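Local coordinates for protein citrate synthase (Sulfolobus solfataricus, PDB 1O7X) that belongs to the citrate synthase family, a group of largely helical enzymes, and is found here as an assembly of two protein chains, at residues F110-K113 with E114-E118; H183-A187 with S188-A192; S337-L340 with G341-H345; E348-E351 with E352-L356. All coordinates share one frame; numbering follows the deposited sequence.

Interaction 1: residues F110-K113 with E114-E118; sequences FKWK and ENDKE
The indole of Trp-112 presents its six-membered rim to the carboxylate of Asp-116, with OD2 of Asp-116 lying near the ring plane, 3.4 Å from Trp-112 CE3. The carboxylate meets that edge with its plane turned 82° from the indole's. The other oxygen turns to the backbone: Lys-113 N gives Asp-116 OD1 a hydrogen bond of 3.1 Å, a weak, bent link between the loop and the first turn of the helix. One face of the Trp-112 ring carries Phe-110, whose CE2 lies 3.7 Å above the plane, near the margin of the ring. On the outer surface the side chains of Lys-111 and Glu-114 pass over one another at a slant. Their hydrocarbon parts meet first, Lys-111 CB being 3.5 Å from Glu-114 CG. Lys-111 bends twice (chi2 101°, chi4 -46°), leaving NZ 3.7 Å from Glu-114 OE2, a long salt bridge. Trp-112 NE1 is hydrogen-bonded to Ser-200 O. The loop 110-115 thus leads into helix 116-138, with Trp-112 resting on Ile-346 and Val-350 of helix 330-352 and on Met-202 at the start of helix 202-213.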
loop_
_atom_site.group_PDB
_atom_site.type_symbol
_atom_site.label_atom_id
_atom_site.label_comp_id
_atom_site.label_asym_id
_atom_site.label_seq_id
_atom_site.Cartn_x
_atom_site.Cartn_y
_atom_site.Cartn_z
ATOM N N PHE A 110 4.187 18.357 -0.471
ATOM C CA PHE A 110 4.221 17.749 0.856
ATOM C C PHE A 110 5.641 17.504 1.345
ATOM O O PHE A 110 6.500 17.068 0.591
ATOM C CB PHE A 110 3.367 16.463 0.934
ATOM C CG PHE A 110 3.479 15.918 2.341
ATOM C CD1 PHE A 110 2.863 16.581 3.390
ATOM C CD2 PHE A 110 4.269 14.815 2.605
ATOM C CE1 PHE A 110 3.000 16.114 4.683
ATOM C CE2 PHE A 110 4.408 14.354 3.898
ATOM C CZ PHE A 110 3.770 14.999 4.936
ATOM N N LYS A 111 5.876 17.741 2.630
ATOM C CA LYS A 111 7.189 17.564 3.219
ATOM C C LYS A 111 7.130 17.010 4.631
ATOM O O LYS A 111 6.691 17.758 5.514
ATOM C CB LYS A 111 7.829 18.966 3.307
ATOM C CG LYS A 111 9.254 19.059 2.807
ATOM C CD LYS A 111 9.297 19.651 1.394
ATOM C CE LYS A 111 10.679 20.179 1.037
ATOM N NZ LYS A 111 11.264 20.991 2.149
ATOM N N TRP A 112 7.575 15.799 4.922
ATOM C CA TRP A 112 7.578 15.340 6.306
ATOM C C TRP A 112 8.245 16.377 7.204
ATOM O O TRP A 112 9.082 17.175 6.789
ATOM C CB TRP A 112 8.322 14.012 6.487
ATOM C CG TRP A 112 7.434 12.881 6.075
ATOM C CD1 TRP A 112 7.431 12.188 4.903
ATOM C CD2 TRP A 112 6.346 12.357 6.852
ATOM N NE1 TRP A 112 6.430 11.251 4.907
ATOM C CE2 TRP A 112 5.755 11.323 6.089
ATOM C CE3 TRP A 112 5.835 12.666 8.117
ATOM C CZ2 TRP A 112 4.677 10.585 6.551
ATOM C CZ3 TRP A 112 4.755 11.931 8.569
ATOM C CH2 TRP A 112 4.203 10.899 7.791
ATOM N N LYS A 113 7.898 16.334 8.480
ATOM C CA LYS A 113 8.492 17.158 9.500
ATOM C C LYS A 113 8.461 18.647 9.192
ATOM O O LYS A 113 9.486 19.330 9.282
ATOM C CB LYS A 113 9.944 16.728 9.768
ATOM C CG LYS A 113 10.088 15.348 10.374
ATOM C CD LYS A 113 11.487 15.108 10.907
ATOM C CE LYS A 113 12.451 14.561 9.881
ATOM N NZ LYS A 113 13.837 15.114 10.030
ATOM N N GLU A 114 7.338 19.187 8.787
ATOM C CA GLU A 114 7.146 20.601 8.560
ATOM C C GLU A 114 5.889 20.863 9.426
ATOM O O GLU A 114 5.986 21.343 10.546
ATOM C CB GLU A 114 6.863 21.058 7.163
ATOM C CG GLU A 114 7.945 21.073 6.115
ATOM C CD GLU A 114 7.637 22.070 5.004
ATOM O OE1 GLU A 114 6.453 22.449 4.836
ATOM O OE2 GLU A 114 8.593 22.492 4.309
ATOM N N ASN A 115 4.785 20.271 8.970
ATOM C CA ASN A 115 3.528 20.418 9.688
ATOM C C ASN A 115 2.648 19.180 9.678
ATOM O O ASN A 115 1.455 19.229 9.364
ATOM C CB ASN A 115 2.841 21.636 9.056
ATOM C CG ASN A 115 2.283 22.599 10.083
ATOM O OD1 ASN A 115 1.960 23.740 9.744
ATOM N ND2 ASN A 115 2.155 22.162 11.337
ATOM N N ASP A 116 3.170 18.037 10.111
ATOM C CA ASP A 116 2.477 16.764 10.149
ATOM C C ASP A 116 1.094 16.829 10.766
ATOM O O ASP A 116 0.103 16.436 10.141
ATOM C CB ASP A 116 3.349 15.712 10.842
ATOM C CG ASP A 116 4.707 15.548 10.182
ATOM O OD1 ASP A 116 4.912 16.104 9.076
ATOM O OD2 ASP A 116 5.604 14.866 10.744
ATOM N N LYS A 117 0.985 17.312 11.995
ATOM C CA LYS A 117 -0.268 17.432 12.727
ATOM C C LYS A 117 -1.353 18.187 11.982
ATOM O O LYS A 117 -2.496 17.738 11.890
ATOM C CB LYS A 117 -0.009 18.167 14.050
ATOM C CG LYS A 117 0.878 17.358 14.975
ATOM C CD LYS A 117 1.560 18.253 15.996
ATOM C CE LYS A 117 2.886 17.650 16.447
ATOM N NZ LYS A 117 3.126 18.017 17.877
ATOM N N GLU A 118 -0.991 19.340 11.411
ATOM C CA GLU A 118 -1.962 20.127 10.661
ATOM C C GLU A 118 -2.391 19.377 9.404
ATOM O O GLU A 118 -3.550 19.340 9.000
ATOM C CB GLU A 118 -1.404 21.508 10.316
ATOM C CG GLU A 118 -2.448 22.406 9.662
ATOM C CD GLU A 118 -1.963 23.788 9.271
ATOM O OE1 GLU A 118 -0.757 24.095 9.393
ATOM O OE2 GLU A 118 -2.827 24.592 8.825
#

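Interaction 2: residues H183-A187 with S188-A192; sequences HEVPA and STTAA
Hydrogen bonding is concentrated on the carbonyl of Pro-186, which meets Thr-190 through both backbone and side chain. Thr-190 N approaches Pro-186 O nearly along the C=O axis at 3.1 Å, with an N-H...O angle of 169°. Thr-190 OG1 is also a donor to Pro-186 O, coming from above the carbonyl plane. With chi1 at -61° OG1 lies beside its own backbone N, and both donors of Thr-190 face the same oxygen. Thr-189 N adds a weak third bond. One residue further on, Ala-191 N reaches Ala-187 O at 2.8 Å. Ser-188 sends its hydroxyl elsewhere, to His-218 NE2.

Packing forms the second group. Val-185 CG1 touches the Thr-190 hydroxyl, 3.2 Å from OG1, the two side chains crossing at about a right angle. The pyrrolidine ring of Pro-186 meets Thr-189, its CD 3.5 Å from Thr-189 OG1. Across the subunit boundary, Thr-190 packs on Pro-359, and Ala-191 on Val-194, both of the second subunit. The whole is a helix N-terminus in which Pro-186 holds the N-cap position: its ring has no N-H to offer, while its carbonyl opens the i to i+4 bonding of helix 187-197, a helix that borders the dimer interface in this citrate synthase fold.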
loop_
_atom_site.group_PDB
_atom_site.type_symbol
_atom_site.label_atom_id
_atom_site.label_comp_id
_atom_site.label_asym_id
_atom_site.label_seq_id
_atom_site.Cartn_x
_atom_site.Cartn_y
_atom_site.Cartn_z
ATOM N N HIS A 183 -5.891 0.235 17.678
ATOM C CA HIS A 183 -5.892 -1.072 18.300
ATOM C C HIS A 183 -4.848 -1.966 17.656
ATOM O O HIS A 183 -4.955 -2.473 16.528
ATOM C CB HIS A 183 -7.308 -1.680 18.276
ATOM C CG HIS A 183 -7.536 -2.515 19.510
ATOM N ND1 HIS A 183 -7.932 -1.970 20.725
ATOM C CD2 HIS A 183 -7.387 -3.837 19.745
ATOM C CE1 HIS A 183 -8.010 -2.936 21.604
ATOM N NE2 HIS A 183 -7.692 -4.087 21.061
ATOM N N GLU A 184 -3.763 -2.217 18.393
ATOM C CA GLU A 184 -2.698 -3.113 17.940
ATOM C C GLU A 184 -2.007 -2.590 16.700
ATOM O O GLU A 184 -2.078 -1.426 16.334
ATOM C CB GLU A 184 -3.280 -4.492 17.646
ATOM C CG GLU A 184 -3.821 -5.236 18.861
ATOM C CD GLU A 184 -4.864 -6.242 18.413
ATOM O OE1 GLU A 184 -4.506 -7.427 18.301
ATOM O OE2 GLU A 184 -6.026 -5.849 18.161
ATOM N N VAL A 185 -1.246 -3.426 16.009
ATOM C CA VAL A 185 -0.622 -3.062 14.743
ATOM C C VAL A 185 -0.998 -4.127 13.725
ATOM O O VAL A 185 -0.239 -5.074 13.556
ATOM C CB VAL A 185 0.911 -3.046 14.824
ATOM C CG1 VAL A 185 1.487 -2.687 13.448
ATOM C CG2 VAL A 185 1.409 -2.097 15.896
ATOM N N PRO A 186 -2.177 -4.065 13.153
ATOM C CA PRO A 186 -2.584 -5.058 12.155
ATOM C C PRO A 186 -1.933 -4.759 10.812
ATOM O O PRO A 186 -1.135 -3.815 10.671
ATOM C CB PRO A 186 -4.102 -4.979 12.226
ATOM C CG PRO A 186 -4.431 -3.620 12.690
ATOM C CD PRO A 186 -3.203 -3.022 13.330
ATOM N N ALA A 187 -2.301 -5.475 9.738
ATOM C CA ALA A 187 -1.713 -5.349 8.413
ATOM C C ALA A 187 -1.870 -3.944 7.839
ATOM O O ALA A 187 -0.918 -3.441 7.212
ATOM C CB ALA A 187 -2.276 -6.413 7.507
ATOM N N SER A 188 -2.999 -3.300 8.117
ATOM C CA SER A 188 -3.171 -1.935 7.642
ATOM C C SER A 188 -2.181 -0.941 8.229
ATOM O O SER A 188 -1.629 -0.132 7.490
ATOM C CB SER A 188 -4.594 -1.437 7.863
ATOM O OG SER A 188 -5.160 -1.437 9.146
ATOM N N THR A 189 -1.902 -0.924 9.523
ATOM C CA THR A 189 -1.004 0.033 10.151
ATOM C C THR A 189 0.415 -0.294 9.706
ATOM O O THR A 189 1.232 0.592 9.473
ATOM C CB THR A 189 -1.091 0.063 11.702
ATOM O OG1 THR A 189 -2.451 0.146 12.116
ATOM C CG2 THR A 189 -0.406 1.268 12.339
ATOM N N THR A 190 0.716 -1.592 9.680
ATOM C CA THR A 190 2.035 -2.065 9.283
ATOM C C THR A 190 2.322 -1.574 7.865
ATOM O O THR A 190 3.398 -1.006 7.683
ATOM C CB THR A 190 2.182 -3.595 9.295
ATOM O OG1 THR A 190 1.964 -4.116 10.609
ATOM C CG2 THR A 190 3.586 -3.981 8.870
ATOM N N ALA A 191 1.319 -1.723 6.974
ATOM C CA ALA A 191 1.560 -1.276 5.607
ATOM C C ALA A 191 1.675 0.235 5.637
ATOM O O ALA A 191 2.649 0.636 4.983
ATOM C CB ALA A 191 0.653 -1.747 4.493
ATOM N N ALA A 192 0.913 0.955 6.423
ATOM C CA ALA A 192 1.186 2.390 6.536
ATOM C C ALA A 192 2.596 2.670 7.029
ATOM O O ALA A 192 3.217 3.602 6.503
ATOM C CB ALA A 192 0.171 3.035 7.476
#

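Interaction 3: residues S337-L340 with G341-H345; sequences SRTL and GWLAH
One face of the Trp-342 indole receives the backbone oxygen of Arg-338, which sits 3.5 Å above the plane, displaced from the ring centre. The aliphatic chain of Arg-338 lies over the same face: its CG is 4.1 Å from the centroid of the five-membered ring and 21° off the normal, a CH-pi contact. The chain then bends twice, and the guanidinium ends 69° from the indole plane, its NE hydrogen-bonded to Tyr-180 O. At the rim of the indole, Trp-342 NE1 makes a weak hydrogen bond to Ser-188 OG. On its benzo side Trp-342 meets Thr-339, where CE3 of the tryptophan comes within 3.6 Å of Thr-339 CA. Thr-339 and Leu-343 run alongside each other in the same direction, Thr-339 CG2 being 3.6 Å from Leu-343 CD1. Under these side chains run regular helical bonds, from Trp-342 N to Arg-338 O, Leu-343 N to Thr-339 O, and Ala-344 N to Leu-340 O. This buried middle of helix 330-352 is surrounded by other helices: Trp-342 lies against Leu-206 and Ala-209 of helix 202-213, Leu-343 against Ala-120 and Ile-124 of helix 116-138, and Leu-340 against Thr-47 and Met-51 of helix 44-53.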
loop_
_atom_site.group_PDB
_atom_site.type_symbol
_atom_site.label_atom_id
_atom_site.label_comp_id
_atom_site.label_asym_id
_atom_site.label_seq_id
_atom_site.Cartn_x
_atom_site.Cartn_y
_atom_site.Cartn_z
ATOM N N SER A 337 -12.901 5.775 10.983
ATOM C CA SER A 337 -12.466 5.836 12.371
ATOM C C SER A 337 -10.966 5.630 12.511
ATOM O O SER A 337 -10.294 6.608 12.873
ATOM C CB SER A 337 -13.203 4.784 13.204
ATOM O OG SER A 337 -12.801 4.867 14.545
ATOM N N ARG A 338 -10.438 4.471 12.100
ATOM C CA ARG A 338 -9.020 4.131 12.183
ATOM C C ARG A 338 -8.069 5.009 11.387
ATOM O O ARG A 338 -6.853 4.998 11.697
ATOM C CB ARG A 338 -8.793 2.652 11.936
ATOM C CG ARG A 338 -7.481 1.984 12.232
ATOM C CD ARG A 338 -7.054 1.852 13.685
ATOM N NE ARG A 338 -8.092 1.178 14.460
ATOM C CZ ARG A 338 -8.092 -0.111 14.709
ATOM N NH1 ARG A 338 -7.046 -0.804 14.259
ATOM N NH2 ARG A 338 -9.077 -0.715 15.350
ATOM N N THR A 339 -8.508 5.878 10.483
ATOM C CA THR A 339 -7.618 6.792 9.784
ATOM C C THR A 339 -6.807 7.580 10.819
ATOM O O THR A 339 -5.594 7.716 10.618
ATOM C CB THR A 339 -8.282 7.794 8.820
ATOM O OG1 THR A 339 -8.889 7.125 7.720
ATOM C CG2 THR A 339 -7.279 8.767 8.202
ATOM N N LEU A 340 -7.394 8.079 11.888
ATOM C CA LEU A 340 -6.744 8.746 12.998
ATOM C C LEU A 340 -5.532 7.990 13.553
ATOM O O LEU A 340 -4.422 8.491 13.616
ATOM C CB LEU A 340 -7.684 8.863 14.214
ATOM C CG LEU A 340 -7.115 9.581 15.447
ATOM C CD1 LEU A 340 -6.314 10.832 15.052
ATOM C CD2 LEU A 340 -8.254 9.966 16.390
ATOM N N GLY A 341 -5.778 6.731 13.885
ATOM C CA GLY A 341 -4.748 5.847 14.395
ATOM C C GLY A 341 -3.599 5.692 13.404
ATOM O O GLY A 341 -2.460 5.521 13.841
ATOM N N TRP A 342 -3.934 5.621 12.113
ATOM C CA TRP A 342 -2.952 5.466 11.042
ATOM C C TRP A 342 -2.076 6.712 11.035
ATOM O O TRP A 342 -0.859 6.652 11.280
ATOM C CB TRP A 342 -3.673 5.215 9.707
ATOM C CG TRP A 342 -4.271 3.851 9.495
ATOM C CD1 TRP A 342 -3.859 2.702 10.112
ATOM C CD2 TRP A 342 -5.349 3.472 8.642
ATOM N NE1 TRP A 342 -4.614 1.643 9.696
ATOM C CE2 TRP A 342 -5.545 2.090 8.783
ATOM C CE3 TRP A 342 -6.192 4.148 7.748
ATOM C CZ2 TRP A 342 -6.528 1.389 8.087
ATOM C CZ3 TRP A 342 -7.174 3.485 7.034
ATOM C CH2 TRP A 342 -7.324 2.100 7.223
ATOM N N LEU A 343 -2.673 7.896 10.866
ATOM C CA LEU A 343 -1.873 9.127 10.907
ATOM C C LEU A 343 -1.005 9.286 12.146
ATOM O O LEU A 343 0.212 9.537 12.055
ATOM C CB LEU A 343 -2.773 10.351 10.641
ATOM C CG LEU A 343 -3.478 10.185 9.279
ATOM C CD1 LEU A 343 -4.690 11.060 9.101
ATOM C CD2 LEU A 343 -2.483 10.488 8.175
ATOM N N ALA A 344 -1.525 9.092 13.354
ATOM C CA ALA A 344 -0.720 9.212 14.558
ATOM C C ALA A 344 0.449 8.232 14.606
ATOM O O ALA A 344 1.523 8.530 15.143
ATOM C CB ALA A 344 -1.564 8.996 15.798
ATOM N N HIS A 345 0.257 7.045 14.060
ATOM C CA HIS A 345 1.295 6.013 14.056
ATOM C C HIS A 345 2.436 6.317 13.101
ATOM O O HIS A 345 3.605 6.223 13.510
ATOM C CB HIS A 345 0.689 4.650 13.749
ATOM C CG HIS A 345 0.357 3.891 14.996
ATOM N ND1 HIS A 345 1.340 3.447 15.860
ATOM C CD2 HIS A 345 -0.830 3.502 15.510
ATOM C CE1 HIS A 345 0.756 2.790 16.849
ATOM N NE2 HIS A 345 -0.548 2.805 16.656
#

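Interaction 4: residues E348-E351 with E352-L356; sequences EYVE and EQHRL
Tyr-349 ties the last turns of helix 330-352 to the chain that leaves it, in a local contact made mainly of one aromatic side chain and backbone carbonyls. Its hydroxyl is the donor to Arg-355 O, with OH and O 2.6 Å apart. With CG anti to the backbone N (chi1 -169°), the ring is directed along the departing chain, and Arg-355 O comes to its edge, near the ring plane. Over one face lies Gln-353 O, 3.9 Å above the plane and nearer the ring's border than its middle. The backbone closes the turn with a hydrogen bond of 3.2 Å from Glu-352 N to Glu-348 O and a weak one of 3.1 Å from Gln-353 N to Tyr-349 O. Where the backbone of Gln-353 departs from helical geometry, helix 330-352, the last helix of this citrate synthase chain, gives way to an extended segment heading for strand 360-363. His-354 packs its CB against the helix, 3.5 Å from Val-350 O, while on the second subunit it meets Leu-217. Glu-348 OE2 and Glu-352 OE1 stand 4.4 Å apart as like charges. Glu-348 OE1 is held by Lys-14 in a salt bridge, which probably eases that repulsion, and by Thr-16 OG1 in a hydrogen bond. Gln-353 is fixed through NE2 by Val-15 O, and its side chain also packs on Val-4 of the second subunit.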
loop_
_atom_site.group_PDB
_atom_site.type_symbol
_atom_site.label_atom_id
_atom_site.label_comp_id
_atom_site.label_asym_id
_atom_site.label_seq_id
_atom_site.Cartn_x
_atom_site.Cartn_y
_atom_site.Cartn_z
ATOM N N GLU A 348 4.177 9.365 14.557
ATOM C CA GLU A 348 5.033 9.004 15.687
ATOM C C GLU A 348 6.316 8.358 15.173
ATOM O O GLU A 348 7.394 8.599 15.690
ATOM C CB GLU A 348 4.302 8.078 16.656
ATOM C CG GLU A 348 5.188 7.463 17.722
ATOM C CD GLU A 348 4.376 6.763 18.794
ATOM O OE1 GLU A 348 3.711 5.767 18.450
ATOM O OE2 GLU A 348 4.394 7.195 19.974
ATOM N N TYR A 349 6.145 7.480 14.183
ATOM C CA TYR A 349 7.236 6.772 13.532
ATOM C C TYR A 349 8.219 7.689 12.825
ATOM O O TYR A 349 9.402 7.643 13.141
ATOM C CB TYR A 349 6.650 5.733 12.563
ATOM C CG TYR A 349 7.707 4.776 12.059
ATOM C CD1 TYR A 349 8.148 3.745 12.863
ATOM C CD2 TYR A 349 8.284 4.935 10.796
ATOM C CE1 TYR A 349 9.115 2.866 12.431
ATOM C CE2 TYR A 349 9.254 4.052 10.361
ATOM C CZ TYR A 349 9.660 3.015 11.170
ATOM O OH TYR A 349 10.636 2.147 10.759
ATOM N N VAL A 350 7.790 8.558 11.928
ATOM C CA VAL A 350 8.715 9.453 11.246
ATOM C C VAL A 350 9.377 10.446 12.188
ATOM O O VAL A 350 10.569 10.732 12.014
ATOM C CB VAL A 350 8.013 10.186 10.084
ATOM C CG1 VAL A 350 8.973 11.113 9.345
ATOM C CG2 VAL A 350 7.389 9.224 9.082
ATOM N N GLU A 351 8.701 11.029 13.176
ATOM C CA GLU A 351 9.321 12.046 14.010
ATOM C C GLU A 351 10.260 11.547 15.102
ATOM O O GLU A 351 11.187 12.287 15.471
ATOM C CB GLU A 351 8.262 12.943 14.657
ATOM C CG GLU A 351 7.625 13.929 13.695
ATOM C CD GLU A 351 6.526 14.761 14.342
ATOM O OE1 GLU A 351 5.656 15.294 13.600
ATOM O OE2 GLU A 351 6.598 14.848 15.604
ATOM N N GLU A 352 10.057 10.333 15.619
ATOM C CA GLU A 352 10.893 9.833 16.681
ATOM C C GLU A 352 11.667 8.565 16.411
ATOM O O GLU A 352 12.756 8.404 16.998
ATOM C CB GLU A 352 10.053 9.490 17.925
ATOM C CG GLU A 352 8.943 10.450 18.297
ATOM C CD GLU A 352 8.171 9.955 19.510
ATOM O OE1 GLU A 352 8.512 8.876 20.051
ATOM O OE2 GLU A 352 7.212 10.661 19.894
ATOM N N GLN A 353 11.105 7.618 15.690
ATOM C CA GLN A 353 11.778 6.334 15.481
ATOM C C GLN A 353 12.143 6.047 14.031
ATOM O O GLN A 353 12.225 4.874 13.639
ATOM C CB GLN A 353 10.761 5.281 15.937
ATOM C CG GLN A 353 10.332 5.296 17.374
ATOM C CD GLN A 353 9.416 4.131 17.722
ATOM O OE1 GLN A 353 9.835 2.961 17.713
ATOM N NE2 GLN A 353 8.188 4.532 18.053
ATOM N N HIS A 354 12.286 7.074 13.191
ATOM C CA HIS A 354 12.483 6.862 11.779
ATOM C C HIS A 354 13.524 5.823 11.358
ATOM O O HIS A 354 14.713 6.070 11.467
ATOM C CB HIS A 354 12.774 8.158 10.987
ATOM C CG HIS A 354 12.815 7.829 9.521
ATOM N ND1 HIS A 354 11.659 7.635 8.796
ATOM C CD2 HIS A 354 13.831 7.557 8.675
ATOM C CE1 HIS A 354 11.953 7.281 7.558
ATOM N NE2 HIS A 354 13.270 7.219 7.469
ATOM N N ARG A 355 13.088 4.723 10.752
ATOM C CA ARG A 355 13.991 3.834 10.067
ATOM C C ARG A 355 13.274 3.275 8.828
ATOM O O ARG A 355 12.064 3.074 8.810
ATOM C CB ARG A 355 14.635 2.707 10.857
ATOM C CG ARG A 355 16.097 2.979 11.188
ATOM C CD ARG A 355 16.945 1.703 11.269
ATOM N NE ARG A 355 18.112 1.951 12.117
ATOM C CZ ARG A 355 19.298 2.353 11.688
ATOM N NH1 ARG A 355 19.579 2.554 10.405
ATOM N NH2 ARG A 355 20.264 2.589 12.586
ATOM N N LEU A 356 14.044 3.139 7.761
ATOM C CA LEU A 356 13.552 2.560 6.509
ATOM C C LEU A 356 13.416 1.050 6.711
ATOM O O LEU A 356 14.241 0.398 7.360
ATOM C CB LEU A 356 14.505 2.954 5.409
ATOM C CG LEU A 356 14.463 2.275 4.049
ATOM C CD1 LEU A 356 13.203 2.615 3.266
ATOM C CD2 LEU A 356 15.745 2.662 3.314
#

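In the fold
The four contacts follow one another along the chain, each closing before the next opens. Interaction 3 lies within helix 330-352, deep in the chain, and interaction 4 at its end and in the chain that leaves it, their centres 15 Å apart. Interaction 2, at the start of helix 187-197, is about 10 Å from interaction 3 between centres and touches it through Ser-188 and Thr-189 on Trp-342. Interaction 1 lies near the surface and reaches interaction 4 where Trp-112 packs on Val-350. Helix 330-352 is therefore the common element, joining two helix starts, while interactions 2 and 4 carry the connection on to the second subunit.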